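Local coordinates for protein carbonic anhydrase (Unidentified, PDB 3R1W) that probably catalyses the reversible hydration of carbon dioxide to bicarbonate as a trimeric left-handed beta-helix enzyme of the gamma class, at residues C44-L49 / T65-G70; D93-H98 / R110-M115; H103-G108 / S117-G122. All coordinates share one frame; numbering follows the deposited sequence.

Contact 1: residues C44-L49 / T65-G70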
ATOM      1  N   CYS B  44      -9.170   0.384  20.268  1.00  7.33           N
ATOM      2  CA  CYS B  44      -8.780   0.189  18.880  1.00  7.60           C
ATOM      3  C   CYS B  44      -7.539   1.015  18.600  1.00  6.24           C
ATOM      4  O   CYS B  44      -7.209   1.933  19.344  1.00  8.37           O
ATOM      5  CB  CYS B  44      -9.884   0.613  17.924  1.00 11.80           C
ATOM      6  SG  CYS B  44     -11.172  -0.614  17.709  1.00 12.68           S
ATOM      7  N   SER B  45      -6.844   0.661  17.528  1.00  4.26           N
ATOM      8  CA  SER B  45      -5.629   1.373  17.165  1.00  5.76           C
ATOM      9  C   SER B  45      -5.533   1.451  15.657  1.00  8.23           C
ATOM     10  O   SER B  45      -5.755   0.469  14.960  1.00  7.60           O
ATOM     11  CB  SER B  45      -4.401   0.667  17.739  1.00  8.61           C
ATOM     12  OG  SER B  45      -4.302  -0.678  17.314  1.00  7.54           O
ATOM     13  N   VAL B  46      -5.214   2.640  15.163  1.00  6.05           N
ATOM     14  CA  VAL B  46      -5.082   2.857  13.737  1.00  5.56           C
ATOM     15  C   VAL B  46      -3.699   3.432  13.512  1.00  3.62           C
ATOM     16  O   VAL B  46      -3.355   4.475  14.057  1.00  6.24           O
ATOM     17  CB  VAL B  46      -6.154   3.807  13.201  1.00  6.30           C
ATOM     18  CG1 VAL B  46      -5.998   3.959  11.691  1.00  7.43           C
ATOM     19  CG2 VAL B  46      -7.556   3.273  13.536  1.00  7.17           C
ATOM     20  N   TRP B  47      -2.922   2.727  12.699  1.00  4.67           N
ATOM     21  CA  TRP B  47      -1.473   2.888  12.639  1.00  4.10           C
ATOM     22  C   TRP B  47      -1.042   3.771  11.467  1.00  2.83           C
ATOM     23  O   TRP B  47      -1.882   4.180  10.664  1.00  6.61           O
ATOM     24  CB  TRP B  47      -0.840   1.493  12.611  1.00  6.76           C
ATOM     25  CG  TRP B  47      -1.144   0.806  13.902  1.00  6.23           C
ATOM     26  CD1 TRP B  47      -2.253   0.042  14.195  1.00  6.23           C
ATOM     27  CD2 TRP B  47      -0.383   0.886  15.111  1.00  4.71           C
ATOM     28  NE1 TRP B  47      -2.202  -0.379  15.503  1.00  7.87           N
ATOM     29  CE2 TRP B  47      -1.066   0.125  16.086  1.00  5.15           C
ATOM     30  CE3 TRP B  47       0.821   1.515  15.460  1.00  7.79           C
ATOM     31  CZ2 TRP B  47      -0.582  -0.025  17.385  1.00  7.42           C
ATOM     32  CZ3 TRP B  47       1.299   1.368  16.746  1.00  9.74           C
ATOM     33  CH2 TRP B  47       0.601   0.597  17.694  1.00  9.10           C
ATOM     34  N   PRO B  48       0.259   4.115  11.397  1.00  4.05           N
ATOM     35  CA  PRO B  48       0.632   5.131  10.410  1.00  6.22           C
ATOM     36  C   PRO B  48       0.162   4.858   8.992  1.00  7.71           C
ATOM     37  O   PRO B  48       0.267   3.741   8.476  1.00  7.32           O
ATOM     38  CB  PRO B  48       2.164   5.134  10.481  1.00  9.03           C
ATOM     39  CG  PRO B  48       2.441   4.808  11.913  1.00  6.75           C
ATOM     40  CD  PRO B  48       1.390   3.770  12.278  1.00  6.69           C
ATOM     41  N   LEU B  49      -0.363   5.907   8.370  1.00  6.71           N
ATOM     42  CA  LEU B  49      -0.697   5.901   6.948  1.00  4.29           C
ATOM     43  C   LEU B  49      -1.784   4.888   6.572  1.00  8.86           C
ATOM     44  O   LEU B  49      -1.794   4.376   5.449  1.00  7.93           O
ATOM     45  CB  LEU B  49       0.564   5.702   6.102  1.00  6.56           C
ATOM     46  CG  LEU B  49       1.695   6.694   6.413  1.00 14.33           C
ATOM     47  CD1 LEU B  49       2.909   6.464   5.507  1.00 15.50           C
ATOM     48  CD2 LEU B  49       1.207   8.134   6.286  1.00 14.70           C
ATOM     49  N   THR B  65      -9.308  -3.752  18.325  1.00  8.09           N
ATOM     50  CA  THR B  65      -8.984  -4.117  16.952  1.00  5.84           C
ATOM     51  C   THR B  65      -7.939  -3.159  16.400  1.00  8.56           C
ATOM     52  O   THR B  65      -7.980  -1.963  16.689  1.00  8.75           O
ATOM     53  CB  THR B  65     -10.260  -4.143  16.093  1.00  8.78           C
ATOM     54  OG1 THR B  65     -10.984  -5.344  16.389  1.00  8.00           O
ATOM     55  CG2 THR B  65      -9.932  -4.100  14.604  1.00  6.34           C
ATOM     56  N   SER B  66      -6.969  -3.697  15.666  1.00  5.16           N
ATOM     57  CA  SER B  66      -5.932  -2.860  15.079  1.00  6.36           C
ATOM     58  C   SER B  66      -6.123  -2.779  13.576  1.00  7.99           C
ATOM     59  O   SER B  66      -6.535  -3.748  12.936  1.00  8.37           O
ATOM     60  CB  SER B  66      -4.526  -3.367  15.422  1.00  9.18           C
ATOM     61  OG  SER B  66      -4.270  -4.647  14.874  1.00  6.38           O
ATOM     62  N   VAL B  67      -5.850  -1.601  13.037  1.00  5.74           N
ATOM     63  CA  VAL B  67      -5.848  -1.364  11.603  1.00  5.20           C
ATOM     64  C   VAL B  67      -4.433  -0.909  11.281  1.00  7.65           C
ATOM     65  O   VAL B  67      -4.082   0.236  11.526  1.00  6.00           O
ATOM     66  CB  VAL B  67      -6.844  -0.255  11.222  1.00  8.50           C
ATOM     67  CG1 VAL B  67      -6.816   0.000   9.711  1.00  6.73           C
ATOM     68  CG2 VAL B  67      -8.252  -0.633  11.683  1.00  8.45           C
ATOM     69  N   GLN B  68      -3.613  -1.812  10.753  1.00  6.25           N
ATOM     70  CA  GLN B  68      -2.176  -1.552  10.675  1.00  4.85           C
ATOM     71  C   GLN B  68      -1.701  -0.747   9.464  1.00  5.40           C
ATOM     72  O   GLN B  68      -2.467  -0.444   8.541  1.00  8.15           O
ATOM     73  CB  GLN B  68      -1.388  -2.856  10.832  1.00  4.97           C
ATOM     74  CG  GLN B  68      -1.608  -3.467  12.214  1.00  7.39           C
ATOM     75  CD  GLN B  68      -0.964  -4.827  12.365  1.00 12.83           C
ATOM     76  OE1 GLN B  68      -0.171  -5.250  11.520  1.00 12.77           O
ATOM     77  NE2 GLN B  68      -1.313  -5.530  13.437  1.00 12.46           N
ATOM     78  N   ASP B  69      -0.419  -0.402   9.504  1.00  5.01           N
ATOM     79  CA  ASP B  69       0.179   0.614   8.640  1.00  6.48           C
ATOM     80  C   ASP B  69      -0.178   0.413   7.181  1.00  6.46           C
ATOM     81  O   ASP B  69       0.021  -0.670   6.639  1.00  6.09           O
ATOM     82  CB  ASP B  69       1.708   0.565   8.774  1.00  6.83           C
ATOM     83  CG  ASP B  69       2.163   0.294  10.211  1.00  8.87           C
ATOM     84  OD1 ASP B  69       1.897  -0.820  10.721  1.00  7.32           O
ATOM     85  OD2 ASP B  69       2.802   1.178  10.821  1.00  7.86           O
ATOM     86  N   GLY B  70      -0.696   1.460   6.543  1.00  4.53           N
ATOM     87  CA  GLY B  70      -0.899   1.407   5.110  1.00  8.04           C
ATOM     88  C   GLY B  70      -2.148   0.661   4.675  1.00  6.70           C
ATOM     89  O   GLY B  70      -2.381   0.518   3.478  1.00  7.53           O
TER
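Ser45 and Val67 make the straightest of the backbone bonds here: Val67 N gives its hydrogen to Ser45 O at 2.8 Å, with 163° at the hydrogen. Ser45 N in turn reaches Thr65 O at 3.0 Å, and one step on Trp47 N bonds to Val67 O, also at 3.0 Å. Past the strands, a bent, weak bond of 3.1 Å runs from Gly70 N to Pro48 O, which the CA-H of Asp69 also approaches. Two adjacent coils of a left-handed parallel beta helix, the hexapeptide-repeat fold, are joined in this way, strand 45-46 lying in register on strand 66-67. The indole N-H of Trp47 is satisfied within its own segment. With CG anti to the carbonyl carbon (chi1 -65°) the ring turns back toward Ser45, and Trp47 NE1 meets Ser45 OG at 2.8 Å, the oxygen lying 28° out of the ring plane. At the ring edge, Trp47 CD1 comes within 3.2 Å of Val67 O, so that carbonyl takes a bond from the Trp47 backbone while touching its side chain. Ser45 OG also packs against Ser66 CB, 3.3 Å away. Thr65 OG1 is satisfied by Gly91 O and Val94 N of the next coil. Asp69 runs alongside Pro48, its OD2 3.3 Å from Pro48 CD; its OD1 takes a hydrogen bond from His98 ND1 and a salt bridge from Arg53 of the second subunit. Asp69 N, packed near Trp47 CB, is buried with no partner.

Contact 2: residues D93-H98 / R110-M115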
ATOM      1  N   ASP B  93     -11.178  -7.719  18.820  1.00  7.68           N
ATOM      2  CA  ASP B  93      -9.972  -8.542  18.836  1.00  6.02           C
ATOM      3  C   ASP B  93      -9.600  -8.987  17.433  1.00  7.87           C
ATOM      4  O   ASP B  93      -9.177 -10.114  17.214  1.00  8.55           O
ATOM      5  CB  ASP B  93     -10.163  -9.765  19.737  1.00  7.85           C
ATOM      6  CG  ASP B  93     -10.344  -9.391  21.200  1.00 10.04           C
ATOM      7  OD1 ASP B  93      -9.526  -8.607  21.737  1.00 11.41           O
ATOM      8  OD2 ASP B  93     -11.312  -9.877  21.812  1.00 11.55           O
ATOM      9  N   VAL B  94      -9.780  -8.092  16.471  1.00  7.87           N
ATOM     10  CA  VAL B  94      -9.392  -8.376  15.100  1.00  4.10           C
ATOM     11  C   VAL B  94      -8.051  -7.702  14.827  1.00  7.13           C
ATOM     12  O   VAL B  94      -7.849  -6.542  15.169  1.00  8.30           O
ATOM     13  CB  VAL B  94     -10.474  -7.892  14.100  1.00  3.99           C
ATOM     14  CG1 VAL B  94      -9.982  -8.035  12.655  1.00  5.91           C
ATOM     15  CG2 VAL B  94     -11.775  -8.668  14.317  1.00  4.57           C
ATOM     16  N   THR B  95      -7.120  -8.446  14.244  1.00  6.76           N
ATOM     17  CA  THR B  95      -5.824  -7.874  13.899  1.00  5.86           C
ATOM     18  C   THR B  95      -5.762  -7.707  12.379  1.00  9.51           C
ATOM     19  O   THR B  95      -5.705  -8.690  11.642  1.00  9.45           O
ATOM     20  CB  THR B  95      -4.669  -8.760  14.393  1.00  8.26           C
ATOM     21  OG1 THR B  95      -4.771  -8.933  15.813  1.00 11.35           O
ATOM     22  CG2 THR B  95      -3.314  -8.113  14.063  1.00 10.94           C
ATOM     23  N   ILE B  96      -5.795  -6.465  11.909  1.00  6.98           N
ATOM     24  CA  ILE B  96      -5.749  -6.209  10.473  1.00  5.03           C
ATOM     25  C   ILE B  96      -4.314  -5.854  10.098  1.00  7.33           C
ATOM     26  O   ILE B  96      -3.816  -4.788  10.452  1.00  7.70           O
ATOM     27  CB  ILE B  96      -6.749  -5.099  10.074  1.00  5.56           C
ATOM     28  CG1 ILE B  96      -8.174  -5.510  10.478  1.00  9.28           C
ATOM     29  CG2 ILE B  96      -6.688  -4.814   8.567  1.00  7.34           C
ATOM     30  CD1 ILE B  96      -9.158  -4.350  10.480  1.00 12.35           C
ATOM     31  N   GLY B  97      -3.648  -6.775   9.402  1.00  9.35           N
ATOM     32  CA  GLY B  97      -2.235  -6.648   9.083  1.00  8.64           C
ATOM     33  C   GLY B  97      -1.890  -5.483   8.166  1.00  8.87           C
ATOM     34  O   GLY B  97      -2.767  -4.920   7.507  1.00  5.81           O
ATOM     35  N   HIS B  98      -0.606  -5.129   8.125  1.00  6.51           N
ATOM     36  CA  HIS B  98      -0.126  -4.008   7.309  1.00  6.15           C
ATOM     37  C   HIS B  98      -0.617  -4.107   5.876  1.00  4.67           C
ATOM     38  O   HIS B  98      -0.649  -5.191   5.302  1.00  7.02           O
ATOM     39  CB  HIS B  98       1.411  -3.967   7.281  1.00  4.45           C
ATOM     40  CG  HIS B  98       2.051  -4.262   8.603  1.00  7.18           C
ATOM     41  ND1 HIS B  98       2.196  -3.305   9.584  1.00  7.67           N
ATOM     42  CD2 HIS B  98       2.589  -5.400   9.102  1.00  5.97           C
ATOM     43  CE1 HIS B  98       2.789  -3.844  10.636  1.00  8.71           C
ATOM     44  NE2 HIS B  98       3.035  -5.112  10.370  1.00  8.80           N
ATOM     45  N   ARG B 110     -12.158 -12.008  16.976  1.00 10.34           N
ATOM     46  CA  ARG B 110     -10.973 -12.847  17.149  1.00 12.55           C
ATOM     47  C   ARG B 110     -10.536 -13.406  15.798  1.00 13.60           C
ATOM     48  O   ARG B 110     -10.654 -14.598  15.523  1.00 14.57           O
ATOM     49  CB  ARG B 110     -11.235 -13.954  18.185  1.00 12.12           C
ATOM     50  CG  ARG B 110     -11.512 -13.404  19.575  1.00 12.14           C
ATOM     51  CD  ARG B 110     -11.728 -14.517  20.604  1.00 12.30           C
ATOM     52  NE  ARG B 110     -12.855 -15.371  20.248  1.00 15.66           N
ATOM     53  CZ  ARG B 110     -14.134 -15.072  20.460  1.00 26.08           C
ATOM     54  NH1 ARG B 110     -14.475 -13.923  21.032  1.00 26.44           N
ATOM     55  NH2 ARG B 110     -15.082 -15.928  20.092  1.00 31.70           N
ATOM     56  N   VAL B 111     -10.064 -12.505  14.944  1.00 10.26           N
ATOM     57  CA  VAL B 111      -9.728 -12.831  13.567  1.00  8.41           C
ATOM     58  C   VAL B 111      -8.363 -12.227  13.236  1.00  7.72           C
ATOM     59  O   VAL B 111      -8.062 -11.103  13.648  1.00  9.89           O
ATOM     60  CB  VAL B 111     -10.800 -12.270  12.599  1.00 10.99           C
ATOM     61  CG1 VAL B 111     -10.366 -12.419  11.157  1.00 10.07           C
ATOM     62  CG2 VAL B 111     -12.148 -12.969  12.830  1.00 15.86           C
ATOM     63  N   LEU B 112      -7.540 -12.990  12.518  1.00  7.17           N
ATOM     64  CA  LEU B 112      -6.248 -12.523  12.032  1.00  9.41           C
ATOM     65  C   LEU B 112      -6.345 -12.284  10.540  1.00 13.68           C
ATOM     66  O   LEU B 112      -6.538 -13.228   9.774  1.00 15.22           O
ATOM     67  CB  LEU B 112      -5.181 -13.591  12.275  1.00 13.47           C
ATOM     68  CG  LEU B 112      -3.985 -13.320  13.178  1.00 26.96           C
ATOM     69  CD1 LEU B 112      -3.033 -14.512  13.118  1.00 17.39           C
ATOM     70  CD2 LEU B 112      -3.268 -12.043  12.766  1.00 25.32           C
ATOM     71  N   ILE B 113      -6.203 -11.035  10.116  1.00 10.15           N
ATOM     72  CA  ILE B 113      -6.145 -10.740   8.688  1.00 10.80           C
ATOM     73  C   ILE B 113      -4.691 -10.441   8.323  1.00 14.86           C
ATOM     74  O   ILE B 113      -4.134  -9.445   8.766  1.00 11.91           O
ATOM     75  CB  ILE B 113      -7.082  -9.575   8.310  1.00  9.67           C
ATOM     76  CG1 ILE B 113      -8.544 -10.003   8.506  1.00 15.10           C
ATOM     77  CG2 ILE B 113      -6.869  -9.149   6.852  1.00 11.85           C
ATOM     78  CD1 ILE B 113      -9.449  -8.880   8.837  1.00 22.06           C
ATOM     79  N   GLY B 114      -4.073 -11.327   7.544  1.00 10.57           N
ATOM     80  CA  GLY B 114      -2.656 -11.204   7.232  1.00 10.68           C
ATOM     81  C   GLY B 114      -2.304  -9.945   6.472  1.00  7.43           C
ATOM     82  O   GLY B 114      -3.137  -9.365   5.767  1.00  7.36           O
ATOM     83  N   MET B 115      -1.055  -9.516   6.596  1.00  7.55           N
ATOM     84  CA  MET B 115      -0.624  -8.330   5.867  1.00  9.53           C
ATOM     85  C   MET B 115      -0.801  -8.531   4.363  1.00 12.56           C
ATOM     86  O   MET B 115      -0.586  -9.622   3.836  1.00  8.36           O
ATOM     87  CB  MET B 115       0.825  -7.961   6.209  1.00 11.30           C
ATOM     88  CG  MET B 115       1.793  -9.110   6.114  1.00 10.73           C
ATOM     89  SD  MET B 115       3.431  -8.705   6.793  1.00 10.21           S
ATOM     90  CE  MET B 115       4.188 -10.309   6.515  1.00 14.92           C
TER
HETATM   91  O   HOH W   1     -13.479 -11.377  21.368  1.00 17.35           O
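Thr95 and Ile96 pair with Leu112 and Ile113 as neighbouring parallel strands on one wall of the beta helix, the wall that faces helix 162-184. The axes of 94-96 and 111-113 come within 4.9 Å and are parallel to within 2°. Three firm bonds hold them: Thr95 N to Val111 O, Ile113 N to Thr95 O, and Gly97 N to Ile113 O. The bond from Val111 N to Asp93 O is weak, at 3.4 Å. Val94 lies alongside Val111 and Ile96 alongside Ile113 on the face turned into the interior of the beta helix. There Ile113, with CG1 anti to its carbonyl carbon (chi1 -67°), brings the methyl CD1 into both neighbours, 3.9 Å from Val94 CG1 and 4.0 Å from Ile96 CG1. On the other face Thr95 and Leu112 point the same way, and Leu112 CD2 rests 3.9 Å from Thr95 CB. At the start of the pair, Asp93 and Arg110 run side by side without a direct charge contact. A water bridges them, donating to Asp93 OD2 at 2.7 Å and accepting from Arg110 NH1 at 2.8 Å, while each charge has its own salt bridge, Asp93 to Arg64 and Arg110 to Glu128. At the far end Met115 SD approaches the edge of the His98 ring, 4.1 Å from His98 CD2. Strand 66-67 flanks 94-96 and strand 130-131 flanks 111-113; Ile107 of strand 106-107 packs against Val94 and Ile113 from within, and helix 162-184 lies over the outer face, with Phe167 on Leu112 and Ala172 on Asp93.

Contact 3: residues H103-G108 / S117-G122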
ATOM      1  N   HIS B 103     -12.820  -4.131   1.845  1.00  8.72           N
ATOM      2  CA  HIS B 103     -13.834  -3.422   1.076  1.00  7.34           C
ATOM      3  C   HIS B 103     -15.201  -4.067   1.263  1.00  8.94           C
ATOM      4  O   HIS B 103     -15.423  -5.190   0.831  1.00 11.57           O
ATOM      5  CB  HIS B 103     -13.463  -3.413  -0.412  1.00  7.45           C
ATOM      6  CG  HIS B 103     -13.954  -2.209  -1.147  1.00  7.51           C
ATOM      7  ND1 HIS B 103     -15.261  -2.070  -1.564  1.00 12.08           N
ATOM      8  CD2 HIS B 103     -13.313  -1.079  -1.537  1.00  9.51           C
ATOM      9  CE1 HIS B 103     -15.405  -0.911  -2.181  1.00 16.57           C
ATOM     10  NE2 HIS B 103     -14.238  -0.290  -2.175  1.00 13.27           N
ATOM     11  N   GLY B 104     -16.101  -3.358   1.936  1.00  7.64           N
ATOM     12  CA  GLY B 104     -17.502  -3.747   1.978  1.00  8.30           C
ATOM     13  C   GLY B 104     -17.792  -5.114   2.553  1.00 10.11           C
ATOM     14  O   GLY B 104     -18.788  -5.745   2.181  1.00  9.71           O
ATOM     15  N   CYS B 105     -16.953  -5.563   3.481  1.00 10.37           N
ATOM     16  CA  CYS B 105     -17.070  -6.921   4.002  1.00 10.76           C
ATOM     17  C   CYS B 105     -17.534  -6.961   5.453  1.00  9.96           C
ATOM     18  O   CYS B 105     -17.710  -5.926   6.101  1.00 10.21           O
ATOM     19  CB  CYS B 105     -15.737  -7.670   3.842  1.00 10.16           C
ATOM     20  SG  CYS B 105     -14.301  -6.805   4.548  1.00 11.09           S
ATOM     21  N   THR B 106     -17.742  -8.171   5.958  1.00  9.66           N
ATOM     22  CA  THR B 106     -18.091  -8.356   7.349  1.00  8.08           C
ATOM     23  C   THR B 106     -17.068  -9.284   7.988  1.00 10.26           C
ATOM     24  O   THR B 106     -16.727 -10.322   7.422  1.00 12.18           O
ATOM     25  CB  THR B 106     -19.506  -8.947   7.490  1.00 10.87           C
ATOM     26  OG1 THR B 106     -20.454  -8.015   6.961  1.00 11.63           O
ATOM     27  CG2 THR B 106     -19.844  -9.193   8.947  1.00 15.48           C
ATOM     28  N   ILE B 107     -16.566  -8.885   9.151  1.00  9.00           N
ATOM     29  CA  ILE B 107     -15.547  -9.657   9.860  1.00  7.93           C
ATOM     30  C   ILE B 107     -15.959  -9.824  11.313  1.00 11.87           C
ATOM     31  O   ILE B 107     -16.310  -8.847  11.980  1.00 12.83           O
ATOM     32  CB  ILE B 107     -14.157  -8.966   9.794  1.00  7.52           C
ATOM     33  CG1 ILE B 107     -13.662  -8.902   8.346  1.00  9.77           C
ATOM     34  CG2 ILE B 107     -13.143  -9.715  10.668  1.00 12.06           C
ATOM     35  CD1 ILE B 107     -12.578  -7.878   8.110  1.00 16.74           C
ATOM     36  N   GLY B 108     -15.919 -11.060  11.808  1.00 13.32           N
ATOM     37  CA  GLY B 108     -16.372 -11.350  13.159  1.00 13.70           C
ATOM     38  C   GLY B 108     -15.370 -10.984  14.240  1.00 12.57           C
ATOM     39  O   GLY B 108     -14.598 -10.038  14.084  1.00 12.58           O
ATOM     40  N   SER B 117      -3.339  -8.800   2.615  1.00  4.94           N
ATOM     41  CA  SER B 117      -4.500  -9.551   2.163  1.00  6.47           C
ATOM     42  C   SER B 117      -5.602  -8.590   1.730  1.00 10.16           C
ATOM     43  O   SER B 117      -5.559  -7.395   2.039  1.00  8.34           O
ATOM     44  CB  SER B 117      -4.993 -10.533   3.227  1.00 14.36           C
ATOM     45  OG  SER B 117      -5.499  -9.868   4.361  1.00 15.14           O
ATOM     46  N   MET B 118      -6.579  -9.117   1.003  1.00  5.42           N
ATOM     47  CA  MET B 118      -7.657  -8.303   0.460  1.00  6.68           C
ATOM     48  C   MET B 118      -8.974  -9.038   0.667  1.00  7.44           C
ATOM     49  O   MET B 118      -9.095 -10.208   0.308  1.00 10.48           O
ATOM     50  CB  MET B 118      -7.411  -8.032  -1.032  1.00  5.28           C
ATOM     51  CG  MET B 118      -8.537  -7.278  -1.710  1.00  8.73           C
ATOM     52  SD  MET B 118      -8.041  -6.543  -3.283  1.00 12.91           S
ATOM     53  CE  MET B 118      -7.004  -5.213  -2.750  1.00 70.72           C
ATOM     54  N   ILE B 119      -9.938  -8.365   1.290  1.00  4.43           N
ATOM     55  CA  ILE B 119     -11.257  -8.954   1.530  1.00  6.79           C
ATOM     56  C   ILE B 119     -12.282  -8.076   0.832  1.00  8.60           C
ATOM     57  O   ILE B 119     -12.377  -6.887   1.125  1.00  9.69           O
ATOM     58  CB  ILE B 119     -11.611  -8.977   3.025  1.00  7.57           C
ATOM     59  CG1 ILE B 119     -10.405  -9.383   3.876  1.00 17.99           C
ATOM     60  CG2 ILE B 119     -12.813  -9.888   3.283  1.00 12.65           C
ATOM     61  CD1 ILE B 119      -9.881 -10.758   3.592  1.00 20.25           C
ATOM     62  N   MET B 120     -13.080  -8.675  -0.047  1.00  7.59           N
ATOM     63  CA  MET B 120     -13.898  -7.908  -0.989  1.00  8.46           C
ATOM     64  C   MET B 120     -15.400  -7.852  -0.658  1.00 10.11           C
ATOM     65  O   MET B 120     -15.861  -8.468   0.299  1.00 10.06           O
ATOM     66  CB  MET B 120     -13.652  -8.436  -2.403  1.00  9.62           C
ATOM     67  CG  MET B 120     -12.156  -8.439  -2.758  1.00  8.66           C
ATOM     68  SD  MET B 120     -11.776  -9.133  -4.375  1.00 16.31           S
ATOM     69  CE  MET B 120     -12.519  -7.916  -5.450  1.00 17.78           C
ATOM     70  N   ASP B 121     -16.150  -7.096  -1.456  1.00  8.71           N
ATOM     71  CA  ASP B 121     -17.550  -6.792  -1.144  1.00 10.07           C
ATOM     72  C   ASP B 121     -18.386  -8.025  -0.816  1.00  9.85           C
ATOM     73  O   ASP B 121     -18.406  -8.996  -1.573  1.00 13.53           O
ATOM     74  CB  ASP B 121     -18.225  -6.046  -2.303  1.00 11.96           C
ATOM     75  CG  ASP B 121     -17.847  -4.568  -2.369  1.00 15.46           C
ATOM     76  OD1 ASP B 121     -17.231  -4.056  -1.421  1.00 16.41           O
ATOM     77  OD2 ASP B 121     -18.190  -3.910  -3.380  1.00 17.64           O
ATOM     78  N   GLY B 122     -19.094  -7.963   0.302  1.00  9.94           N
ATOM     79  CA  GLY B 122     -20.056  -8.991   0.641  1.00 10.88           C
ATOM     80  C   GLY B 122     -19.434 -10.238   1.228  1.00 14.56           C
ATOM     81  O   GLY B 122     -20.141 -11.183   1.578  1.00 14.66           O
TER
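His103 reaches across to Asp121 with its imidazole, while its backbone N bonds to Ile119 O at 2.9 Å. Starting from the backbone, His103 CB lies 4.0 Å from Ile119 O and equally far from Asp121 OD1. His103 CG comes to 3.8 Å from Asp121 OD1. His103 ND1 then makes the bond, donating to Asp121 OD1 at 2.8 Å with a nearly straight 171° at the hydrogen. His103 CE1 passes 3.7 Å from Asp121 OD1, and the ring also meets His74 of its own chain and His98 of the third subunit. The carboxylate is placed by its CG lying anti to the carbonyl carbon (chi1 -77°). Its OD1 sits in the ring plane of His103, whose ND1 comes from the syn side but tilted 28° out of the carboxylate plane. OD2 is bonded to Thr76 OG1. Behind this pair, Gly122 N bonds to Gly104 O, and Cys105 SG packs on Ile119 CG2 at 3.6 Å. The bond from ND1 to Asp121 helps set the ring's rotation and keeps ND1 occupied, which leaves NE2 as the probable ligand atom, as in the three-histidine zinc site of gamma-class carbonic anhydrases.

Contacts 1 and 2 are successive steps of one wall, joined by Ser66 O to Ile96 N at 3.0 Å and by Asp69 OD1 to His98 ND1 at 2.7 Å. Contact 3 spans two other walls; contact 2 reaches it through the interior, where Ile113 CD1 meets Ile107 CD1 at 3.4 Å. Contacts 1 and 3 do not touch within the chain, their centres being about 16 Å apart. The trimer brings them together: His98 meets His74 and His103 of a neighbouring subunit, the latter held by the His-carboxylate bond of contact 3. Carboxylates of contacts 1 and 3 thus hold histidines from two subunits at an interface that probably forms the metal site.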